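PDB 4ATF: beta-agarase B from Zobellia galactanivorans, which hydrolyses the beta-1,4-galactosidic linkages of agarose at random positions with retention of anomeric configuration, releasing mainly the tetramer. Local coordinates for residues I257-E262 / D297-Y302; A115-M120 / D140-Y145; Q32-N37 / S103-V108. The protein carries 1 engineered substitution. All blocks are in the same frame, centred on the assembly; numbering follows the deposited sequence.

From the N terminus, contact 3 forms first: 103-108 returns to 32-37 and closes a loop of 65 residues, joining the end of strand 96-103 to the turn after strand 27-31. Contact 2 follows, closing the shorter excursion between 115-120 and 140-145, and contact 1 comes last, bringing 297-302 back over 257-262. The three lie in series, neither nested nor crossing. Contacts 1 and 2 both pack one sheet of the sandwich on the other, with strands 111-118 and 293-306 as neighbours; a salt bridge between Arg116 and Asp297 joins them. Contacts 1 and 3 share the sodium site, whereas contacts 2 and 3 do not touch.

Contact 1. Residues I257-E262 / D297-Y302; sequences IIINTE and DWIRIY. With NA (sodium ion), chain I; GAL (beta-D-galactopyranose), chain E.
Ile257, Ile259, Ile299 and Ile301 meet across this contact, and the flat groups lie outside their cluster: the Tyr302 ring has Arg300 CG at its edge, in the ring plane, and the Glu262 carboxylate points to the bound galactose. Arg300 NH1 also makes a weak bond of 3.1 Å to Tyr302 OH. At the far end of the other strand, Glu262 OE1 accepts a hydrogen bond from GAL O4 at 2.6 Å, in keeping with its established role in substrate binding. Between these outlying groups the contact is wholly apolar. Ile257 uses both of its branches. Its CG1 lies anti to the carbonyl carbon (chi1 -59°), which, with the chain extended beyond CG1, carries CD1 out to meet Ile301 CD1 tip to tip at 3.6 Å. The CG2 branch instead runs alongside Ile299, the two side chains passing in opposite directions, and it touches Ile299 CD1 at 3.7 Å. Ile259 CD1 reaches the same Ile299 methyl more loosely, at 4.3 Å. At the start of segment 297-302, Asp297 chelates the sodium ion through its backbone O, at 2.3 Å, and its side-chain OD1; Asn37, Glu39, Gly81 and a water complete the site. Asp297 and Trp298 together face Arg116, a classic beta bulge beside the metal. The two strands run nearly antiparallel, 159° between directions, with axes 11.2 Å apart, the spacing of facing sheets in the GH16 jelly-roll sandwich. Strand 255-262 lies between 96-103 and 125-132 in the glycan-binding sheet, while 293-306 is paired with 111-118 in the sheet behind it, where Ile113 packs on Ile299 and Val111 on Ile301.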
loop_
_atom_site.group_PDB
_atom_site.type_symbol
_atom_site.label_atom_id
_atom_site.label_comp_id
_atom_site.label_asym_id
_atom_site.label_seq_id
_atom_site.Cartn_x
_atom_site.Cartn_y
_atom_site.Cartn_z
ATOM N N ILE A 257 2.177 8.522 3.946
ATOM C CA ILE A 257 2.257 7.079 4.011
ATOM C C ILE A 257 0.865 6.625 4.410
ATOM O O ILE A 257 0.285 7.181 5.351
ATOM C CB ILE A 257 3.275 6.642 5.092
ATOM C CG1 ILE A 257 4.687 7.213 4.805
ATOM C CG2 ILE A 257 3.231 5.070 5.250
ATOM C CD1 ILE A 257 5.680 6.945 6.013
ATOM N N ILE A 258 0.286 5.677 3.688
ATOM C CA ILE A 258 -1.104 5.233 3.994
ATOM C C ILE A 258 -1.026 3.700 4.211
ATOM O O ILE A 258 -0.334 3.006 3.445
ATOM C CB ILE A 258 -2.072 5.576 2.811
ATOM C CG1 ILE A 258 -1.998 7.104 2.503
ATOM C CG2 ILE A 258 -3.490 5.037 3.059
ATOM C CD1 ILE A 258 -2.966 7.575 1.393
ATOM N N ILE A 259 -1.698 3.196 5.279
ATOM C CA ILE A 259 -1.816 1.752 5.525
ATOM C C ILE A 259 -3.321 1.458 5.616
ATOM O O ILE A 259 -4.002 2.073 6.439
ATOM C CB ILE A 259 -1.075 1.353 6.846
ATOM C CG1 ILE A 259 0.395 1.797 6.754
ATOM C CG2 ILE A 259 -1.270 -0.204 7.100
ATOM C CD1 ILE A 259 1.277 1.452 7.991
ATOM N N ASN A 260 -3.851 0.512 4.831
ATOM C CA ASN A 260 -5.265 0.246 4.858
ATOM C C ASN A 260 -5.575 -1.111 4.314
ATOM O O ASN A 260 -4.664 -1.874 3.941
ATOM C CB ASN A 260 -6.098 1.377 4.134
ATOM C CG ASN A 260 -6.013 1.328 2.583
ATOM O OD1 ASN A 260 -5.822 0.286 1.990
ATOM N ND2 ASN A 260 -6.209 2.478 1.936
ATOM N N THR A 261 -6.872 -1.444 4.334
ATOM C CA THR A 261 -7.403 -2.533 3.499
ATOM C C THR A 261 -8.469 -1.904 2.634
ATOM O O THR A 261 -8.981 -0.810 2.999
ATOM C CB THR A 261 -7.921 -3.772 4.309
ATOM O OG1 THR A 261 -9.078 -3.410 5.085
ATOM C CG2 THR A 261 -6.803 -4.270 5.285
ATOM N N GLU A 262 -8.841 -2.581 1.527
ATOM C CA GLU A 262 -9.799 -2.004 0.529
ATOM C C GLU A 262 -10.547 -3.114 -0.169
ATOM O O GLU A 262 -9.954 -4.151 -0.515
ATOM C CB GLU A 262 -9.124 -1.181 -0.626
ATOM C CG GLU A 262 -8.534 0.129 -0.227
ATOM C CD GLU A 262 -7.808 0.889 -1.395
ATOM O OE1 GLU A 262 -7.817 0.434 -2.547
ATOM O OE2 GLU A 262 -7.134 1.910 -1.132
ATOM N N ASP A 297 3.743 -5.291 11.835
ATOM C CA ASP A 297 4.636 -5.326 13.005
ATOM C C ASP A 297 5.399 -3.984 13.112
ATOM O O ASP A 297 5.522 -3.410 14.207
ATOM C CB ASP A 297 5.609 -6.528 12.856
ATOM C CG ASP A 297 6.520 -6.731 14.074
ATOM O OD1 ASP A 297 6.287 -6.103 15.126
ATOM O OD2 ASP A 297 7.491 -7.527 13.975
ATOM N N TRP A 298 5.886 -3.470 11.983
ATOM C CA TRP A 298 6.583 -2.158 11.988
ATOM C C TRP A 298 6.731 -1.580 10.599
ATOM O O TRP A 298 6.555 -2.278 9.584
ATOM C CB TRP A 298 7.974 -2.223 12.704
ATOM C CG TRP A 298 8.917 -3.442 12.367
ATOM C CD1 TRP A 298 9.244 -4.537 13.194
ATOM C CD2 TRP A 298 9.702 -3.605 11.167
ATOM N NE1 TRP A 298 10.198 -5.357 12.540
ATOM C CE2 TRP A 298 10.480 -4.810 11.310
ATOM C CE3 TRP A 298 9.813 -2.860 9.979
ATOM C CZ2 TRP A 298 11.366 -5.263 10.298
ATOM C CZ3 TRP A 298 10.671 -3.321 8.965
ATOM C CH2 TRP A 298 11.441 -4.516 9.141
ATOM N N ILE A 299 7.036 -0.294 10.558
ATOM C CA ILE A 299 7.336 0.395 9.339
ATOM C C ILE A 299 8.537 1.296 9.631
ATOM O O ILE A 299 8.524 2.084 10.615
ATOM C CB ILE A 299 6.107 1.139 8.739
ATOM C CG1 ILE A 299 6.495 1.766 7.346
ATOM C CG2 ILE A 299 5.542 2.152 9.741
ATOM C CD1 ILE A 299 5.245 2.205 6.551
ATOM N N ARG A 300 9.613 1.111 8.858
ATOM C CA ARG A 300 10.852 1.805 9.151
ATOM C C ARG A 300 11.215 2.606 7.899
ATOM O O ARG A 300 10.960 2.171 6.754
ATOM C CB ARG A 300 11.945 0.808 9.592
ATOM C CG ARG A 300 12.458 -0.174 8.473
ATOM C CD ARG A 300 13.325 -1.266 9.200
ATOM N NE ARG A 300 13.935 -2.153 8.184
ATOM C CZ ARG A 300 15.258 -2.384 8.083
ATOM N NH1 ARG A 300 16.147 -1.882 8.971
ATOM N NH2 ARG A 300 15.714 -3.204 7.119
ATOM N N ILE A 301 11.789 3.777 8.130
ATOM C CA ILE A 301 12.018 4.782 7.113
ATOM C C ILE A 301 13.464 5.308 7.298
ATOM O O ILE A 301 13.856 5.673 8.415
ATOM C CB ILE A 301 11.044 5.981 7.311
ATOM C CG1 ILE A 301 9.571 5.519 7.096
ATOM C CG2 ILE A 301 11.466 7.121 6.390
ATOM C CD1 ILE A 301 8.499 6.197 8.046
ATOM N N TYR A 302 14.258 5.307 6.220
ATOM C CA TYR A 302 15.667 5.749 6.298
ATOM C C TYR A 302 15.970 6.737 5.178
ATOM O O TYR A 302 15.411 6.636 4.070
ATOM C CB TYR A 302 16.642 4.557 6.148
ATOM C CG TYR A 302 16.580 3.574 7.261
ATOM C CD1 TYR A 302 15.552 2.607 7.325
ATOM C CD2 TYR A 302 17.548 3.596 8.267
ATOM C CE1 TYR A 302 15.485 1.710 8.369
ATOM C CE2 TYR A 302 17.496 2.668 9.349
ATOM C CZ TYR A 302 16.469 1.726 9.357
ATOM O OH TYR A 302 16.420 0.811 10.402
HETATM NA NA NA I . 5.767 -4.179 16.407
HETATM C C1 GAL E . -3.390 1.736 -5.740
HETATM C C2 GAL E . -4.556 2.605 -6.188
HETATM C C3 GAL E . -5.149 3.541 -5.129
HETATM C C4 GAL E . -5.522 2.650 -3.927
HETATM C C5 GAL E . -4.289 1.786 -3.529
HETATM C C6 GAL E . -4.511 0.937 -2.264
HETATM O O2 GAL E . -4.012 3.415 -7.190
HETATM O O3 GAL E . -6.305 4.116 -5.763
HETATM O O4 GAL E . -6.560 1.801 -4.340
HETATM O O5 GAL E . -3.736 0.989 -4.586
HETATM O O6 GAL E . -3.253 0.299 -2.036
HETATM O O HOH W 1 7.859 -4.693 17.456
#

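Contact 2. Residues A115-M120 / D140-Y145; sequences ARAKVM and DILDAY. Engineered in segment 140-145: Asp143 (natural residue Glu).
Val119 straddles Ala144, setting both of its methyls against the one methyl: CG1 lies 3.7 Å and CG2 3.8 Å from Ala144 CB. Its CG2 branch also meets Leu142, whose side chain it crosses obliquely, and touches Leu142 CD1 at 4.0 Å. Leu142 forks between two partners. With CG anti to the backbone N (chi1 171°), the leucine projects from its strand and sends CD2 to Ala117 CB, also at 4.0 Å. These apolar groups fill the gap between strand 111-118, with the loop that follows it, and strand 137-145 of the opposite sheet of the GH16 jelly roll. Ile141 and Leu142 both face Val128, forming a classic beta bulge, as in the GH16 enzymes with the ExDxxE form of the signature, here Glu138, Asp140 and position 143. Position 143, where the natural glutamate is the proton donor by similarity, carries an engineered aspartate, and its CB points away from Val119 and Ala117. Replacing Val119 with an alanine would probably open a gap over Ala144 and leave Leu142 CD1 without its neighbour. Phe294 packs on Ala117 and Leu142, and Val164 on Leu142 and Ala144; Trp194 lies against Val119.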
loop_
_atom_site.group_PDB
_atom_site.type_symbol
_atom_site.label_atom_id
_atom_site.label_comp_id
_atom_site.label_asym_id
_atom_site.label_seq_id
_atom_site.Cartn_x
_atom_site.Cartn_y
_atom_site.Cartn_z
ATOM N N ALA A 115 7.964 -2.055 5.391
ATOM C CA ALA A 115 7.004 -2.535 6.385
ATOM C C ALA A 115 7.167 -4.019 6.573
ATOM O O ALA A 115 7.282 -4.727 5.578
ATOM C CB ALA A 115 5.604 -2.294 5.876
ATOM N N ARG A 116 7.176 -4.491 7.828
ATOM C CA ARG A 116 7.093 -5.900 8.082
ATOM C C ARG A 116 5.591 -6.219 8.372
ATOM O O ARG A 116 5.004 -5.732 9.374
ATOM C CB ARG A 116 8.032 -6.303 9.239
ATOM C CG ARG A 116 7.907 -7.813 9.653
ATOM C CD ARG A 116 8.930 -8.228 10.708
ATOM N NE ARG A 116 9.059 -9.731 10.739
ATOM C CZ ARG A 116 8.424 -10.524 11.585
ATOM N NH1 ARG A 116 7.617 -10.000 12.520
ATOM N NH2 ARG A 116 8.589 -11.848 11.528
ATOM N N ALA A 117 4.950 -6.989 7.485
ATOM C CA ALA A 117 3.497 -7.108 7.532
ATOM C C ALA A 117 3.059 -8.497 7.152
ATOM O O ALA A 117 3.799 -9.263 6.459
ATOM C CB ALA A 117 2.804 -6.028 6.534
ATOM N N LYS A 118 1.838 -8.834 7.521
ATOM C CA LYS A 118 1.247 -10.138 7.200
ATOM C C LYS A 118 -0.049 -9.957 6.403
ATOM O O LYS A 118 -1.092 -9.552 6.938
ATOM C CB LYS A 118 1.017 -10.944 8.490
ATOM C CG LYS A 118 0.530 -12.373 8.288
ATOM C CD LYS A 118 0.393 -13.048 9.689
ATOM C CE LYS A 118 -0.561 -14.164 9.582
ATOM N NZ LYS A 118 0.347 -15.265 9.411
ATOM N N VAL A 119 0.038 -10.259 5.110
ATOM C CA VAL A 119 -1.096 -10.096 4.155
ATOM C C VAL A 119 -2.287 -10.914 4.705
ATOM O O VAL A 119 -2.077 -12.064 5.209
ATOM C CB VAL A 119 -0.660 -10.631 2.745
ATOM C CG1 VAL A 119 -1.850 -10.655 1.720
ATOM C CG2 VAL A 119 0.513 -9.739 2.213
ATOM N N MET A 120 -3.506 -10.368 4.648
ATOM C CA MET A 120 -4.696 -11.108 5.103
ATOM C C MET A 120 -5.048 -12.353 4.279
ATOM O O MET A 120 -4.888 -12.355 3.053
ATOM C CB MET A 120 -5.935 -10.208 5.013
ATOM C CG MET A 120 -5.826 -8.965 5.868
ATOM S SD MET A 120 -7.422 -8.041 5.909
ATOM C CE MET A 120 -7.496 -7.497 4.157
ATOM N N ASP A 140 3.097 2.178 -4.667
ATOM C CA ASP A 140 2.729 1.031 -3.809
ATOM C C ASP A 140 3.920 0.428 -3.075
ATOM O O ASP A 140 5.005 0.333 -3.649
ATOM C CB ASP A 140 2.276 -0.118 -4.646
ATOM C CG ASP A 140 1.078 0.162 -5.431
ATOM O OD1 ASP A 140 0.308 1.129 -5.201
ATOM O OD2 ASP A 140 0.976 -0.656 -6.368
ATOM N N ILE A 141 3.825 0.065 -1.821
ATOM C CA ILE A 141 4.953 -0.673 -1.261
ATOM C C ILE A 141 4.467 -2.135 -1.145
ATOM O O ILE A 141 5.155 -3.134 -1.568
ATOM C CB ILE A 141 5.398 -0.044 0.076
ATOM C CG1 ILE A 141 5.930 1.383 -0.181
ATOM C CG2 ILE A 141 6.466 -0.922 0.813
ATOM C CD1 ILE A 141 5.981 2.224 1.095
ATOM N N LEU A 142 3.225 -2.272 -0.699
ATOM C CA LEU A 142 2.610 -3.630 -0.608
ATOM C C LEU A 142 1.170 -3.473 -1.160
ATOM O O LEU A 142 0.427 -2.564 -0.732
ATOM C CB LEU A 142 2.489 -4.092 0.845
ATOM C CG LEU A 142 1.677 -5.388 1.146
ATOM C CD1 LEU A 142 2.225 -6.617 0.387
ATOM C CD2 LEU A 142 1.667 -5.678 2.729
ATOM N N ASP A 143 0.763 -4.338 -2.065
ATOM C CA ASP A 143 -0.630 -4.327 -2.514
ATOM C C ASP A 143 -0.905 -5.795 -2.866
ATOM O O ASP A 143 -0.355 -6.348 -3.858
ATOM C CB ASP A 143 -0.832 -3.366 -3.725
ATOM C CG ASP A 143 -2.226 -3.567 -4.434
ATOM O OD1 ASP A 143 -3.285 -3.785 -3.844
ATOM O OD2 ASP A 143 -2.292 -3.452 -5.641
ATOM N N ALA A 144 -1.645 -6.486 -1.999
ATOM C CA ALA A 144 -1.794 -7.966 -2.142
ATOM C C ALA A 144 -3.171 -8.409 -1.728
ATOM O O ALA A 144 -3.731 -7.852 -0.778
ATOM C CB ALA A 144 -0.689 -8.725 -1.244
ATOM N N TYR A 145 -3.677 -9.435 -2.413
ATOM C CA TYR A 145 -5.008 -10.038 -2.194
ATOM C C TYR A 145 -4.675 -11.442 -1.699
ATOM O O TYR A 145 -4.434 -12.349 -2.497
ATOM C CB TYR A 145 -5.814 -10.060 -3.531
ATOM C CG TYR A 145 -5.863 -8.676 -4.147
ATOM C CD1 TYR A 145 -4.838 -8.238 -4.996
ATOM C CD2 TYR A 145 -6.883 -7.741 -3.826
ATOM C CE1 TYR A 145 -4.827 -6.952 -5.546
ATOM C CE2 TYR A 145 -6.869 -6.413 -4.421
ATOM C CZ TYR A 145 -5.845 -6.053 -5.263
ATOM O OH TYR A 145 -5.760 -4.773 -5.841
#

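Contact 3. Residues Q32-N37 / S103-V108; sequences QEISDN and SKTRVV. With NA (sodium ion), chain I.
Ile34 sits at the third position of a type I beta turn from Gln32 to Ser35 and faces an irregular run, Ser103 to Val108, whose nearest approach by CA atoms is Thr105. Both segments are loops at the edge of the GH16 jelly roll: 32-37 follows strand 27-31, and the loop 103-108 links strand 96-103 to strand 111-118. The turn is closed by Ser35 N donating to Gln32 O at 3.1 Å. That carbonyl is gripped twice, since Ser35 OG also donates to it, in the carbonyl plane, at 2.8 Å. The serine hydroxyl in turn bonds the backbone N of Ile301, tying the turn to strand 293-306. Across the contact Ile34 carries everything. Its CG1 occupies the crowded position between backbone N and carbonyl carbon (chi1 59°), and from there CD1 extends over Val107 CG1, at 3.8 Å. The shorter CG2 branch goes to Thr105 instead, lying 4.0 Å from Thr105 CB and touching the threonine's OG1 as well, a slightly looser meeting, on the side where Thr105 is exposed. Ile301 of strand 293-306 also packs against Ile34. Within the second segment, Ser103 OG donates to Thr105 O at 2.8 Å, tilted 23° from the carbonyl plane, and probably steadies the bend there. The same hydroxyl bonds Ile257 N, while Arg106 forms a salt bridge with Asp256. Beyond the turn, the first segment ends at the sodium ion, which Asn37 binds through its backbone O at 2.3 Å.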
loop_
_atom_site.group_PDB
_atom_site.type_symbol
_atom_site.label_atom_id
_atom_site.label_comp_id
_atom_site.label_asym_id
_atom_site.label_seq_id
_atom_site.Cartn_x
_atom_site.Cartn_y
_atom_site.Cartn_z
ATOM N N GLN A 32 14.860 7.411 10.579
ATOM C CA GLN A 32 13.940 8.521 10.749
ATOM C C GLN A 32 13.009 8.209 11.889
ATOM O O GLN A 32 12.466 7.108 11.996
ATOM C CB GLN A 32 13.147 8.812 9.438
ATOM C CG GLN A 32 14.073 9.143 8.217
ATOM C CD GLN A 32 14.985 10.342 8.462
ATOM O OE1 GLN A 32 14.529 11.444 8.515
ATOM N NE2 GLN A 32 16.303 10.109 8.545
ATOM N N GLU A 33 12.832 9.197 12.762
ATOM C CA GLU A 33 12.053 9.021 13.997
ATOM C C GLU A 33 10.562 8.928 13.713
ATOM O O GLU A 33 9.800 8.479 14.555
ATOM C CB GLU A 33 12.375 10.125 15.010
ATOM C CG GLU A 33 13.799 10.019 15.646
ATOM C CD GLU A 33 14.004 8.771 16.495
ATOM O OE1 GLU A 33 13.023 8.210 17.034
ATOM O OE2 GLU A 33 15.167 8.328 16.598
ATOM N N ILE A 34 10.140 9.259 12.508
ATOM C CA ILE A 34 8.742 8.936 12.127
ATOM C C ILE A 34 8.420 7.430 11.898
ATOM O O ILE A 34 7.241 7.043 11.786
ATOM C CB ILE A 34 8.302 9.777 10.937
ATOM C CG1 ILE A 34 9.241 9.513 9.734
ATOM C CG2 ILE A 34 8.260 11.320 11.385
ATOM C CD1 ILE A 34 8.657 10.012 8.383
ATOM N N SER A 35 9.442 6.576 11.895
ATOM C CA SER A 35 9.237 5.125 11.848
ATOM C C SER A 35 8.392 4.723 13.063
ATOM O O SER A 35 8.404 5.417 14.088
ATOM C CB SER A 35 10.598 4.422 11.950
ATOM O OG SER A 35 11.436 4.797 10.842
ATOM N N ASP A 36 7.728 3.591 13.008
ATOM C CA ASP A 36 6.942 3.183 14.160
ATOM C C ASP A 36 6.989 1.635 14.258
ATOM O O ASP A 36 6.763 0.938 13.259
ATOM C CB ASP A 36 5.470 3.676 14.000
ATOM C CG ASP A 36 4.654 3.640 15.333
ATOM O OD1 ASP A 36 5.071 3.008 16.343
ATOM O OD2 ASP A 36 3.557 4.242 15.352
ATOM N N ASN A 37 7.297 1.133 15.452
ATOM C CA ASN A 37 7.227 -0.326 15.712
ATOM C C ASN A 37 5.995 -0.767 16.505
ATOM O O ASN A 37 5.874 -1.961 16.881
ATOM C CB ASN A 37 8.530 -0.914 16.285
ATOM C CG ASN A 37 8.831 -0.436 17.686
ATOM O OD1 ASN A 37 8.341 0.583 18.118
ATOM N ND2 ASN A 37 9.656 -1.192 18.405
ATOM N N SER A 103 0.084 8.871 7.671
ATOM C CA SER A 103 1.152 9.533 8.452
ATOM C C SER A 103 0.888 11.048 8.617
ATOM O O SER A 103 0.299 11.706 7.754
ATOM C CB SER A 103 2.529 9.337 7.813
ATOM O OG SER A 103 2.534 9.892 6.485
ATOM N N LYS A 104 1.288 11.594 9.756
ATOM C CA LYS A 104 1.126 13.031 9.980
ATOM C C LYS A 104 2.288 13.824 9.369
ATOM O O LYS A 104 2.229 15.050 9.383
ATOM C CB LYS A 104 0.939 13.331 11.471
ATOM C CG LYS A 104 -0.599 13.050 11.854
ATOM C CD LYS A 104 -0.882 13.484 13.218
ATOM C CE LYS A 104 -2.385 13.381 13.464
ATOM N NZ LYS A 104 -2.708 13.456 14.857
ATOM N N THR A 105 3.329 13.136 8.879
ATOM C CA THR A 105 4.501 13.776 8.277
ATOM C C THR A 105 4.660 13.139 6.891
ATOM O O THR A 105 4.329 11.986 6.719
ATOM C CB THR A 105 5.828 13.529 9.125
ATOM O OG1 THR A 105 5.666 14.194 10.379
ATOM C CG2 THR A 105 7.101 14.028 8.433
ATOM N N ARG A 106 5.175 13.890 5.917
ATOM C CA ARG A 106 5.315 13.364 4.572
ATOM C C ARG A 106 6.750 12.977 4.318
ATOM O O ARG A 106 7.657 13.415 5.041
ATOM C CB ARG A 106 4.848 14.420 3.525
ATOM C CG ARG A 106 3.293 14.659 3.627
ATOM C CD ARG A 106 2.702 15.599 2.596
ATOM N NE ARG A 106 1.266 15.821 2.905
ATOM C CZ ARG A 106 0.705 17.005 2.994
ATOM N NH1 ARG A 106 1.419 18.084 2.764
ATOM N NH2 ARG A 106 -0.569 17.124 3.290
ATOM N N VAL A 107 6.963 12.118 3.324
ATOM C CA VAL A 107 8.311 11.712 2.974
ATOM C C VAL A 107 8.604 12.085 1.515
ATOM O O VAL A 107 7.699 12.197 0.695
ATOM C CB VAL A 107 8.492 10.180 3.113
ATOM C CG1 VAL A 107 8.479 9.801 4.598
ATOM C CG2 VAL A 107 7.454 9.407 2.297
ATOM N N VAL A 108 9.879 12.207 1.177
ATOM C CA VAL A 108 10.208 12.446 -0.220
ATOM C C VAL A 108 11.491 11.719 -0.580
ATOM O O VAL A 108 12.347 11.480 0.323
ATOM C CB VAL A 108 10.300 13.975 -0.457
ATOM C CG1 VAL A 108 11.530 14.605 0.314
ATOM C CG2 VAL A 108 10.191 14.365 -2.025
HETATM NA NA NA I . 5.767 -4.179 16.407
HETATM O O HOH W 1 7.859 -4.693 17.456
#